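Side-chain contact in CalS10 (Micromonospora echinospora, PDB 6UK5), which probably methylates an amino pentose sugar in calicheamicin biosynthesis, using the bound S-adenosylmethionine as methyl donor: residues N126-T130 / V131-R135. Sequence-based numbering, arbitrary orientation.
Sequences NFLGT and VAEMR. With SAM (S-adenosylmethionine), chain D.
T130 is the N-cap of helix 131-143, and E133, three residues on in the first turn, supplies the amide it caps and reaches back to the loop before it. The OG1 of T130 accepts from E133 N at 3.2 Å (N-H...O 146°), because a chi1 of 74° sets the hydroxyl between the backbone N and carbonyl carbon, facing the start of the helix. Threonine suits the place: its short branch brings an oxygen to an amide that has no earlier helical turn to bond to. The carbonyl O of T130 takes M134 N, 3.3 Å away and in the carbonyl plane, as the first i to i+4 helical bond, with a weak second bond from E133 N. Glutamate suits its place because its long acidic chain, extended beyond CG, reaches past the N-cap and carries OE1 to 3.0 Å from G129 N, nearly straight (166°), while OE2 makes a long, weak ion pair with R107. In a capping box the glutamate would take the N-H of the N-cap residue; here it takes that of the residue before. Replacing E133 with an alanine would probably leave G129 N without this acceptor and let the turn before the helix move more freely.

This helix makes the beta-alpha-beta crossover from strand 115-120 to strand 149-153 of the Rossmann-like fold, and the loop leading into it lines the cofactor pocket. Branched L128 bridges the two: CD1 rests on M134 CA (3.8 Å), while CD2 lies 3.7 Å from adenine N6 of SAM. The preceding residue, F127, brings CE2 to 3.6 Å from SAM C5' and packs edge-to-face with F18.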
loop_
_atom_site.group_PDB
_atom_site.type_symbol
_atom_site.label_atom_id
_atom_site.label_comp_id
_atom_site.label_asym_id
_atom_site.label_seq_id
_atom_site.Cartn_x
_atom_site.Cartn_y
_atom_site.Cartn_z
ATOM N N ASN A 126 9.592 -17.348 -19.821
ATOM C CA ASN A 126 8.782 -16.409 -20.587
ATOM C C ASN A 126 9.238 -14.964 -20.440
ATOM O O ASN A 126 8.554 -14.065 -20.938
ATOM C CB ASN A 126 7.316 -16.552 -20.187
ATOM C CG ASN A 126 6.801 -17.962 -20.393
ATOM O OD1 ASN A 126 6.790 -18.770 -19.465
ATOM N ND2 ASN A 126 6.395 -18.273 -21.618
ATOM N N PHE A 127 10.371 -14.724 -19.785
ATOM C CA PHE A 127 11.032 -13.426 -19.824
ATOM C C PHE A 127 11.941 -13.289 -21.034
ATOM O O PHE A 127 12.539 -12.226 -21.232
ATOM C CB PHE A 127 11.822 -13.191 -18.535
ATOM C CG PHE A 127 10.952 -12.846 -17.366
ATOM C CD1 PHE A 127 10.588 -11.532 -17.127
ATOM C CD2 PHE A 127 10.473 -13.837 -16.524
ATOM C CE1 PHE A 127 9.773 -11.206 -16.060
ATOM C CE2 PHE A 127 9.656 -13.519 -15.456
ATOM C CZ PHE A 127 9.307 -12.200 -15.224
ATOM N N LEU A 128 12.055 -14.343 -21.833
ATOM C CA LEU A 128 12.685 -14.265 -23.138
ATOM C C LEU A 128 11.674 -13.727 -24.145
ATOM O O LEU A 128 10.460 -13.857 -23.969
ATOM C CB LEU A 128 13.200 -15.643 -23.549
ATOM C CG LEU A 128 14.020 -16.334 -22.454
ATOM C CD1 LEU A 128 14.376 -17.761 -22.826
ATOM C CD2 LEU A 128 15.290 -15.536 -22.182
ATOM N N GLY A 129 12.186 -13.100 -25.197
ATOM C CA GLY A 129 11.335 -12.322 -26.074
ATOM C C GLY A 129 10.868 -13.041 -27.321
ATOM O O GLY A 129 9.828 -12.689 -27.887
ATOM N N THR A 130 11.613 -14.054 -27.754
ATOM C CA THR A 130 11.366 -14.708 -29.029
ATOM C C THR A 130 11.379 -16.220 -28.856
ATOM O O THR A 130 11.966 -16.757 -27.913
ATOM C CB THR A 130 12.414 -14.300 -30.074
ATOM O OG1 THR A 130 13.655 -14.958 -29.789
ATOM C CG2 THR A 130 12.630 -12.792 -30.052
ATOM N N VAL A 131 10.719 -16.904 -29.794
ATOM C CA VAL A 131 10.694 -18.364 -29.785
ATOM C C VAL A 131 12.094 -18.935 -29.951
ATOM O O VAL A 131 12.418 -19.982 -29.377
ATOM C CB VAL A 131 9.746 -18.879 -30.887
ATOM C CG1 VAL A 131 9.894 -20.385 -31.059
ATOM C CG2 VAL A 131 8.304 -18.517 -30.562
ATOM N N ALA A 132 12.945 -18.268 -30.732
ATOM C CA ALA A 132 14.311 -18.749 -30.911
ATOM C C ALA A 132 15.083 -18.736 -29.600
ATOM O O ALA A 132 15.924 -19.613 -29.367
ATOM C CB ALA A 132 15.035 -17.904 -31.960
ATOM N N GLU A 133 14.810 -17.762 -28.730
ATOM C CA GLU A 133 15.527 -17.683 -27.462
ATOM C C GLU A 133 15.090 -18.798 -26.521
ATOM O O GLU A 133 15.928 -19.436 -25.871
ATOM C CB GLU A 133 15.312 -16.309 -26.829
ATOM C CG GLU A 133 16.049 -15.185 -27.562
ATOM C CD GLU A 133 15.903 -13.833 -26.882
ATOM O OE1 GLU A 133 15.028 -13.694 -26.003
ATOM O OE2 GLU A 133 16.662 -12.904 -27.230
ATOM N N MET A 134 13.784 -19.052 -26.438
ATOM C CA MET A 134 13.292 -20.141 -25.602
ATOM C C MET A 134 13.854 -21.481 -26.057
ATOM O O MET A 134 14.185 -22.337 -25.229
ATOM C CB MET A 134 11.765 -20.159 -25.628
ATOM C CG MET A 134 11.127 -21.358 -24.937
ATOM S SD MET A 134 10.905 -22.761 -26.059
ATOM C CE MET A 134 9.723 -22.086 -27.221
ATOM N N ARG A 135 13.967 -21.687 -27.371
ATOM C CA ARG A 135 14.517 -22.942 -27.870
ATOM C C ARG A 135 15.991 -23.085 -27.518
ATOM O O ARG A 135 16.460 -24.200 -27.263
ATOM C CB ARG A 135 14.320 -23.043 -29.381
ATOM C CG ARG A 135 12.867 -23.157 -29.814
ATOM C CD ARG A 135 12.717 -22.931 -31.310
ATOM N NE ARG A 135 13.521 -23.876 -32.083
ATOM C CZ ARG A 135 13.078 -25.031 -32.579
ATOM N NH1 ARG A 135 11.820 -25.412 -32.391
ATOM N NH2 ARG A 135 13.903 -25.811 -33.266
HETATM N N SAM D . 12.536 -19.493 -9.652
HETATM C CA SAM D . 12.307 -18.107 -9.391
HETATM C C SAM D . 11.238 -17.887 -8.276
HETATM O O SAM D . 10.176 -18.554 -8.334
HETATM O OXT SAM D . 11.526 -17.043 -7.404
HETATM C CB SAM D . 11.873 -17.398 -10.681
HETATM C CG SAM D . 12.136 -15.912 -10.506
HETATM S SD SAM D . 11.116 -15.098 -11.754
HETATM C CE SAM D . 10.997 -13.456 -11.063
HETATM C "C5'" SAM D . 12.193 -14.784 -13.205
HETATM C "C4'" SAM D . 13.714 -14.813 -13.010
HETATM O "O4'" SAM D . 14.332 -15.153 -14.264
HETATM C "C3'" SAM D . 14.326 -13.481 -12.567
HETATM O "O3'" SAM D . 14.813 -13.567 -11.231
HETATM C "C2'" SAM D . 15.486 -13.235 -13.552
HETATM O "O2'" SAM D . 16.696 -12.910 -12.876
HETATM C "C1'" SAM D . 15.610 -14.565 -14.295
HETATM N N9 SAM D . 16.019 -14.445 -15.689
HETATM C C8 SAM D . 15.384 -13.758 -16.692
HETATM N N7 SAM D . 15.941 -13.894 -17.870
HETATM C C5 SAM D . 17.016 -14.734 -17.631
HETATM C C6 SAM D . 17.998 -15.286 -18.475
HETATM N N6 SAM D . 18.090 -15.021 -19.782
HETATM N N1 SAM D . 18.905 -16.121 -17.924
HETATM C C2 SAM D . 18.833 -16.373 -16.613
HETATM N N3 SAM D . 17.963 -15.903 -15.717
HETATM C C4 SAM D . 17.076 -15.086 -16.292
#